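Local coordinates for protein Fe(2+) transporter FeoB (Legionella pneumophila, PDB 3IBY) that probably transports ferrous iron across the bacterial inner membrane in a GTP-driven uptake system, this chain being its cytosolic GTP-binding and GDI part, at residues A[89-93]-A[94-98]; A[244-247]-A[248-252]; A[133-136]-A[137-141]. One frame throughout, in Å; residues are numbered along the deposited sequence.

Contact 1. Residues A[89-93]-A[94-98]; sequences NVIDA and CHLER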
loop_
_atom_site.group_PDB
_atom_site.type_symbol
_atom_site.label_atom_id
_atom_site.label_comp_id
_atom_site.label_asym_id
_atom_site.label_seq_id
_atom_site.Cartn_x
_atom_site.Cartn_y
_atom_site.Cartn_z
ATOM N N ASN A 89 -0.338 -2.120 -6.060
ATOM C CA ASN A 89 -0.926 -2.684 -4.877
ATOM C C ASN A 89 -1.822 -3.818 -5.356
ATOM O O ASN A 89 -2.839 -3.605 -6.024
ATOM C CB ASN A 89 -1.677 -1.574 -4.158
ATOM C CG ASN A 89 -2.443 -2.049 -2.961
ATOM O OD1 ASN A 89 -2.153 -3.114 -2.381
ATOM N ND2 ASN A 89 -3.439 -1.258 -2.569
ATOM N N VAL A 90 -1.413 -5.040 -5.040
ATOM C CA VAL A 90 -2.225 -6.237 -5.311
ATOM C C VAL A 90 -3.168 -6.542 -4.187
ATOM O O VAL A 90 -2.751 -6.798 -3.068
ATOM C CB VAL A 90 -1.409 -7.535 -5.428
ATOM C CG1 VAL A 90 -2.162 -8.510 -6.339
ATOM C CG2 VAL A 90 -0.082 -7.263 -5.924
ATOM N N ILE A 91 -4.441 -6.593 -4.541
ATOM C CA ILE A 91 -5.510 -6.870 -3.615
ATOM C C ILE A 91 -6.133 -8.177 -3.964
ATOM O O ILE A 91 -6.270 -8.490 -5.142
ATOM C CB ILE A 91 -6.569 -5.808 -3.767
ATOM C CG1 ILE A 91 -6.014 -4.499 -3.257
ATOM C CG2 ILE A 91 -7.819 -6.149 -2.991
ATOM C CD1 ILE A 91 -6.995 -3.406 -3.259
ATOM N N ASP A 92 -6.541 -8.920 -2.940
ATOM C CA ASP A 92 -7.334 -10.146 -3.091
ATOM C C ASP A 92 -8.809 -9.769 -2.995
ATOM O O ASP A 92 -9.264 -9.379 -1.941
ATOM C CB ASP A 92 -6.978 -11.174 -1.994
ATOM C CG ASP A 92 -7.750 -12.512 -2.147
ATOM O OD1 ASP A 92 -8.685 -12.538 -2.968
ATOM O OD2 ASP A 92 -7.439 -13.537 -1.461
ATOM N N ALA A 93 -9.567 -9.948 -4.078
ATOM C CA ALA A 93 -11.014 -9.587 -4.113
ATOM C C ALA A 93 -11.818 -10.236 -3.003
ATOM O O ALA A 93 -12.830 -9.719 -2.549
ATOM C CB ALA A 93 -11.611 -9.916 -5.455
ATOM N N CYS A 94 -11.349 -11.354 -2.528
ATOM C CA CYS A 94 -12.093 -12.079 -1.546
ATOM C C CYS A 94 -11.890 -11.524 -0.133
ATOM O O CYS A 94 -12.522 -11.991 0.810
ATOM C CB CYS A 94 -11.649 -13.559 -1.557
ATOM S SG CYS A 94 -11.766 -14.412 -3.166
ATOM N N HIS A 95 -10.959 -10.604 0.062
ATOM C CA HIS A 95 -10.714 -10.116 1.416
ATOM C C HIS A 95 -10.408 -8.675 1.296
ATOM O O HIS A 95 -9.370 -8.226 1.789
ATOM C CB HIS A 95 -9.547 -10.851 2.071
ATOM C CG HIS A 95 -9.787 -12.315 2.226
ATOM N ND1 HIS A 95 -9.123 -13.253 1.472
ATOM C CD2 HIS A 95 -10.664 -13.003 2.996
ATOM C CE1 HIS A 95 -9.532 -14.462 1.817
ATOM N NE2 HIS A 95 -10.469 -14.338 2.736
ATOM N N LEU A 96 -11.314 -7.974 0.618
ATOM C CA LEU A 96 -11.179 -6.584 0.264
ATOM C C LEU A 96 -10.983 -5.733 1.493
ATOM O O LEU A 96 -10.024 -4.992 1.585
ATOM C CB LEU A 96 -12.424 -6.134 -0.499
ATOM C CG LEU A 96 -12.327 -4.797 -1.219
ATOM C CD1 LEU A 96 -11.207 -4.856 -2.283
ATOM C CD2 LEU A 96 -13.701 -4.387 -1.792
ATOM N N GLU A 97 -11.856 -5.860 2.465
ATOM C CA GLU A 97 -11.803 -4.971 3.599
ATOM C C GLU A 97 -10.475 -5.047 4.357
ATOM O O GLU A 97 -9.924 -3.990 4.777
ATOM C CB GLU A 97 -12.952 -5.245 4.542
ATOM C CG GLU A 97 -13.092 -4.172 5.587
ATOM C CD GLU A 97 -14.424 -4.232 6.313
ATOM O OE1 GLU A 97 -14.630 -3.413 7.232
ATOM O OE2 GLU A 97 -15.248 -5.097 5.971
ATOM N N ARG A 98 -9.945 -6.262 4.536
ATOM C CA ARG A 98 -8.645 -6.389 5.213
ATOM C C ARG A 98 -7.577 -5.769 4.318
ATOM O O ARG A 98 -6.761 -4.954 4.773
ATOM C CB ARG A 98 -8.293 -7.831 5.552
ATOM C CG ARG A 98 -6.856 -8.021 5.996
ATOM C CD ARG A 98 -6.528 -9.440 6.606
ATOM N NE ARG A 98 -5.101 -9.738 6.371
ATOM C CZ ARG A 98 -4.204 -10.202 7.253
ATOM N NH1 ARG A 98 -4.522 -10.560 8.485
ATOM N NH2 ARG A 98 -2.950 -10.354 6.852
#

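Contact 2. Residues A[244-247]-A[248-252]; sequences QKIH and EIVTL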
loop_
_atom_site.group_PDB
_atom_site.type_symbol
_atom_site.label_atom_id
_atom_site.label_comp_id
_atom_site.label_asym_id
_atom_site.label_seq_id
_atom_site.Cartn_x
_atom_site.Cartn_y
_atom_site.Cartn_z
ATOM N N GLN A 244 -13.000 2.582 9.737
ATOM C CA GLN A 244 -14.397 3.021 9.466
ATOM C C GLN A 244 -14.558 3.446 8.003
ATOM O O GLN A 244 -15.540 3.091 7.357
ATOM C CB GLN A 244 -14.815 4.134 10.400
ATOM C CG GLN A 244 -15.319 3.661 11.744
ATOM C CD GLN A 244 -15.709 4.848 12.622
ATOM O OE1 GLN A 244 -14.839 5.654 13.009
ATOM N NE2 GLN A 244 -17.019 4.984 12.925
ATOM N N LYS A 245 -13.548 4.151 7.490
ATOM C CA LYS A 245 -13.572 4.645 6.139
ATOM C C LYS A 245 -13.501 3.455 5.202
ATOM O O LYS A 245 -14.069 3.462 4.103
ATOM C CB LYS A 245 -12.368 5.576 5.888
ATOM C CG LYS A 245 -12.355 6.325 4.500
ATOM C CD LYS A 245 -13.655 7.180 4.265
ATOM C CE LYS A 245 -13.723 7.949 2.912
ATOM N NZ LYS A 245 -14.908 8.869 2.867
ATOM N N ILE A 246 -12.761 2.438 5.623
ATOM C CA ILE A 246 -12.541 1.323 4.744
ATOM C C ILE A 246 -13.803 0.486 4.756
ATOM O O ILE A 246 -14.228 0.048 3.696
ATOM C CB ILE A 246 -11.337 0.491 5.177
ATOM C CG1 ILE A 246 -10.079 1.230 4.799
ATOM C CG2 ILE A 246 -11.347 -0.865 4.536
ATOM C CD1 ILE A 246 -8.903 0.679 5.526
ATOM N N HIS A 247 -14.368 0.251 5.952
ATOM C CA HIS A 247 -15.641 -0.482 6.101
ATOM C C HIS A 247 -16.700 0.240 5.283
ATOM O O HIS A 247 -17.441 -0.361 4.560
ATOM C CB HIS A 247 -16.082 -0.582 7.569
ATOM C CG HIS A 247 -17.341 -1.373 7.786
ATOM N ND1 HIS A 247 -17.345 -2.743 7.965
ATOM C CD2 HIS A 247 -18.637 -0.980 7.892
ATOM C CE1 HIS A 247 -18.587 -3.160 8.152
ATOM N NE2 HIS A 247 -19.390 -2.110 8.119
ATOM N N GLU A 248 -16.713 1.544 5.354
ATOM C CA GLU A 248 -17.683 2.283 4.586
ATOM C C GLU A 248 -17.466 2.098 3.070
ATOM O O GLU A 248 -18.428 1.925 2.349
ATOM C CB GLU A 248 -17.760 3.760 5.065
ATOM C CG GLU A 248 -17.855 4.826 4.003
ATOM C CD GLU A 248 -17.685 6.236 4.588
ATOM O OE1 GLU A 248 -17.568 7.179 3.772
ATOM O OE2 GLU A 248 -17.643 6.402 5.845
ATOM N N ILE A 249 -16.235 2.072 2.592
ATOM C CA ILE A 249 -16.003 1.852 1.152
ATOM C C ILE A 249 -16.427 0.460 0.721
ATOM O O ILE A 249 -16.930 0.275 -0.394
ATOM C CB ILE A 249 -14.510 2.051 0.754
ATOM C CG1 ILE A 249 -14.195 3.539 0.658
ATOM C CG2 ILE A 249 -14.163 1.344 -0.585
ATOM C CD1 ILE A 249 -12.768 3.861 1.044
ATOM N N VAL A 250 -16.219 -0.521 1.598
ATOM C CA VAL A 250 -16.533 -1.911 1.274
ATOM C C VAL A 250 -18.047 -2.058 1.137
ATOM O O VAL A 250 -18.542 -2.575 0.134
ATOM C CB VAL A 250 -15.924 -2.896 2.308
ATOM C CG1 VAL A 250 -16.427 -4.285 2.074
ATOM C CG2 VAL A 250 -14.380 -2.917 2.217
ATOM N N THR A 251 -18.781 -1.530 2.110
ATOM C CA THR A 251 -20.259 -1.539 2.088
ATOM C C THR A 251 -20.893 -0.854 0.823
ATOM O O THR A 251 -21.977 -1.199 0.413
ATOM C CB THR A 251 -20.819 -0.936 3.414
ATOM O OG1 THR A 251 -20.099 0.252 3.725
ATOM C CG2 THR A 251 -20.628 -1.883 4.605
ATOM N N LEU A 252 -20.200 0.090 0.203
ATOM C CA LEU A 252 -20.638 0.717 -1.058
ATOM C C LEU A 252 -20.310 -0.103 -2.327
ATOM O O LEU A 252 -20.922 0.071 -3.377
ATOM C CB LEU A 252 -19.976 2.099 -1.192
ATOM C CG LEU A 252 -20.392 3.185 -0.191
ATOM C CD1 LEU A 252 -19.422 4.343 -0.182
ATOM C CD2 LEU A 252 -21.778 3.657 -0.522
#

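Contact 3. Residues A[133-136]-A[137-141]; sequences EKLE and SLLGC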
loop_
_atom_site.group_PDB
_atom_site.type_symbol
_atom_site.label_atom_id
_atom_site.label_comp_id
_atom_site.label_asym_id
_atom_site.label_seq_id
_atom_site.Cartn_x
_atom_site.Cartn_y
_atom_site.Cartn_z
ATOM N N GLU A 133 -15.909 0.127 -10.858
ATOM C CA GLU A 133 -16.008 1.529 -11.222
ATOM C C GLU A 133 -16.240 2.352 -9.968
ATOM O O GLU A 133 -15.726 3.464 -9.875
ATOM C CB GLU A 133 -17.122 1.768 -12.258
ATOM C CG GLU A 133 -17.084 0.752 -13.462
ATOM C CD GLU A 133 -17.601 1.305 -14.804
ATOM O OE1 GLU A 133 -16.835 1.189 -15.799
ATOM O OE2 GLU A 133 -18.751 1.847 -14.859
ATOM N N LYS A 134 -16.970 1.800 -8.994
ATOM C CA LYS A 134 -17.262 2.547 -7.766
ATOM C C LYS A 134 -16.050 2.554 -6.838
ATOM O O LYS A 134 -15.716 3.574 -6.268
ATOM C CB LYS A 134 -18.527 2.010 -7.080
ATOM C CG LYS A 134 -19.069 2.836 -5.900
ATOM C CD LYS A 134 -19.839 4.117 -6.270
ATOM C CE LYS A 134 -19.966 5.072 -5.040
ATOM N NZ LYS A 134 -20.794 6.318 -5.217
ATOM N N LEU A 135 -15.387 1.418 -6.706
ATOM C CA LEU A 135 -14.155 1.306 -5.907
ATOM C C LEU A 135 -13.101 2.290 -6.400
ATOM O O LEU A 135 -12.533 3.058 -5.632
ATOM C CB LEU A 135 -13.629 -0.112 -5.987
ATOM C CG LEU A 135 -12.360 -0.413 -5.187
ATOM C CD1 LEU A 135 -12.543 -0.018 -3.723
ATOM C CD2 LEU A 135 -11.975 -1.883 -5.331
ATOM N N GLU A 136 -12.901 2.297 -7.706
ATOM C CA GLU A 136 -12.009 3.250 -8.349
ATOM C C GLU A 136 -12.446 4.698 -8.098
ATOM O O GLU A 136 -11.618 5.571 -7.819
ATOM C CB GLU A 136 -11.889 2.939 -9.864
ATOM C CG GLU A 136 -11.073 3.970 -10.668
ATOM C CD GLU A 136 -10.675 3.510 -12.098
ATOM O OE1 GLU A 136 -10.249 2.354 -12.335
ATOM O OE2 GLU A 136 -10.783 4.360 -13.005
ATOM N N SER A 137 -13.735 4.970 -8.187
ATOM C CA SER A 137 -14.218 6.336 -7.974
ATOM C C SER A 137 -13.902 6.765 -6.538
ATOM O O SER A 137 -13.415 7.859 -6.310
ATOM C CB SER A 137 -15.714 6.436 -8.246
ATOM O OG SER A 137 -16.158 7.787 -8.123
ATOM N N LEU A 138 -14.171 5.890 -5.574
ATOM C CA LEU A 138 -13.891 6.165 -4.164
ATOM C C LEU A 138 -12.396 6.283 -3.883
ATOM O O LEU A 138 -11.978 7.265 -3.288
ATOM C CB LEU A 138 -14.479 5.079 -3.257
ATOM C CG LEU A 138 -15.986 5.070 -3.130
ATOM C CD1 LEU A 138 -16.496 3.824 -2.355
ATOM C CD2 LEU A 138 -16.418 6.380 -2.453
ATOM N N LEU A 139 -11.601 5.294 -4.299
ATOM C CA LEU A 139 -10.158 5.259 -3.962
ATOM C C LEU A 139 -9.298 6.282 -4.735
ATOM O O LEU A 139 -8.131 6.541 -4.354
ATOM C CB LEU A 139 -9.551 3.862 -4.213
ATOM C CG LEU A 139 -9.993 2.650 -3.387
ATOM C CD1 LEU A 139 -9.126 1.436 -3.708
ATOM C CD2 LEU A 139 -9.999 2.953 -1.898
ATOM N N GLY A 140 -9.821 6.819 -5.840
ATOM C CA GLY A 140 -9.061 7.777 -6.645
ATOM C C GLY A 140 -7.844 7.249 -7.396
ATOM O O GLY A 140 -6.981 8.010 -7.751
ATOM N N CYS A 141 -7.761 5.950 -7.648
ATOM C CA CYS A 141 -6.693 5.388 -8.496
ATOM C C CYS A 141 -7.260 4.318 -9.398
ATOM O O CYS A 141 -8.301 3.750 -9.075
ATOM C CB CYS A 141 -5.624 4.751 -7.644
ATOM S SG CYS A 141 -6.132 3.224 -6.780
#

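Contact 1. Residues A[89-93]-A[94-98]
Asp-92 accepts three hydrogen bonds from Cys-94 and His-95, two at its carboxylate (one of them weak) and one at its carbonyl. The backbone N of Cys-94 donates to Asp-92 OD1 at 2.9 Å. It meets OD1 from above the carboxylate plane, and the N-H points well at the oxygen (164°). The other carboxylate oxygen takes the weak bond: His-95 ND1 to Asp-92 OD2 is 3.4 Å. OD2 sits at the edge of the ring, near its plane. The carboxylate stands almost perpendicular (87°) to the ring. With CG anti to the backbone N of Asp-92 (chi1 -178°) and beside the carbonyl carbon, the carboxylate comes to both partners.

His-95 N reaches Asp-92 O at 2.9 Å and comes from above the carbonyl plane. This bond closes a type I beta turn over residues 92-95, and the Asp-92 OD1 bond to Cys-94 N adds an Asx turn. The chain passes from strand 86-92 into helix 96-106, with His-95 at the N-cap position. This is the first corner of a right-handed beta-alpha-beta unit that ends in strand 113-118, part of the P-loop GTPase fold. Asp-92 also touches Met-119, a residue predicted to bind GTP.

Apolar packing joins the two sides of the turn: Ile-91 CG2, before it, meets Leu-96 CD1, after it, at 3.7 Å, the side chains crossing at a slant. Ile-91 also packs on Leu-100 of the same helix and Val-115 and Leu-117 of the next strand. Cys-94 CB lies over one face of the His-95 ring, offset toward its rim.

Contact 2. Residues A[244-247]-A[248-252]
The His-247 ring meets the methyl CG2 of Thr-251, one helical turn further on. CG2 stands 4.1 Å from the centroid of the His-247 ring and 30° off its normal, an off-centre CH-pi contact. Thr-251 CG2 is displaced toward the NE2 and CD2 atoms, 3.7 Å from His-247 NE2. ND1 is used elsewhere: it is hydrogen-bonded to Glu-97 of helix 96-106. The Tyr-243 ring also meets this imidazole, at a shallow tilt. The other flat group is the carboxylate of Glu-248. Lys-245 NZ comes to Glu-248 OE1 from above the carboxylate plane and forms a salt bridge. Lys-245 gets there by a bend at chi2 (56°), after which its chain runs extended.

The pairs His-247/Thr-251 and Lys-245/Glu-248 lie along helix 234-253. Its backbone bonds run from residue i+4 to i. The straightest is Thr-251 N to His-247 O, 3.0 Å with an N-H...O angle of 176°. Thr-251 OG1 also lies 2.9 Å from His-247 O and 2.7 Å from Glu-248 O. Its single proton could go to either carbonyl.

The apolar residues face other helices. Ile-246 and Val-250 pack on helix 96-106, and Ile-249 packs on helix 132-139. Between Ile-246 CG2 and Val-250 CG2 the gap is 4.3 Å.

The bond to Glu-97 probably limits the rotation of the imidazole. The carboxylate of Glu-97 would probably favour a protonated histidine. At 3.3 Å between Lys-245 NZ and Glu-248 OE1, with Glu-248 exposed, the salt bridge is likely a looser tie.

Contact 3. Residues A[133-136]-A[137-141]
Glu-136 runs along the end of helix 132-139 and meets Cys-141 just beyond it. Its CB lies 3.8 Å from Cys-141 O. CG, 3.2 Å from the same Cys-141 O, is the side chain's closest atom to it, a van der Waals contact of a CH2 with a carbonyl oxygen. CD follows at 3.9 Å from Cys-141 O. The tip goes on past this carbonyl, and OE1 accepts a hydrogen bond from the backbone N of Val-143 in strand 143-145. CG anti to the backbone N (chi1 174°) and an extended chi2 carry the carboxylate along the chain that leaves the helix, up to Val-143 N.

The helix ends at Leu-139. Gly-140 is the first residue to leave helical angles, and its phi is positive (68°). Its N still donates to Glu-136 O at 3.0 Å, though the bond is bent. From there the chain turns into strand 143-145, an outermost strand of the main sheet of this P-loop GTPase domain. The side chain of Glu-136 therefore ties the last turn of the helix to the start of that strand.

Regular i+4 bonds hold the turn before it. Leu-139 N to Leu-135 O is the shortest at 2.8 Å and is nearly straight. Leu-138 N donates to Lys-134 O almost as straight, while Ser-137 N to Glu-133 O is more bent.

On another side of the helix Leu-135 and Leu-139 pack together. Leu-135 CD1 touches both CG and CD1 of Leu-139, each at 3.7 Å. Leu-135 also packs on Ile-249 and Val-253 of helix 234-253, while Leu-139 reaches Phe-107 and Leu-171.

In the fold
Contact 2 touches both of the others; the three centres form a triangle with sides of about 12, 13 and 14 Å. Toward contact 1 the link is polar and apolar: His-247 ND1 bonds Glu-97 OE1 at 2.9 Å, and Val-250 CG2 packs on Glu-97 CA. Toward contact 3 it is apolar: Ile-249 CG2 meets Leu-135 CD1 at 3.8 Å, and Leu-252 CD1 meets Leu-138 CD1 at 3.7 Å. Contacts 1 and 3 do not touch. Helix 234-253 thus packs against two helices of the GTPase domain. Contact 1 lies closest to the predicted GTP site: the side chain of Asp-92 is about 3 Å from that of Met-119 and about 4 Å from that of Cys-12.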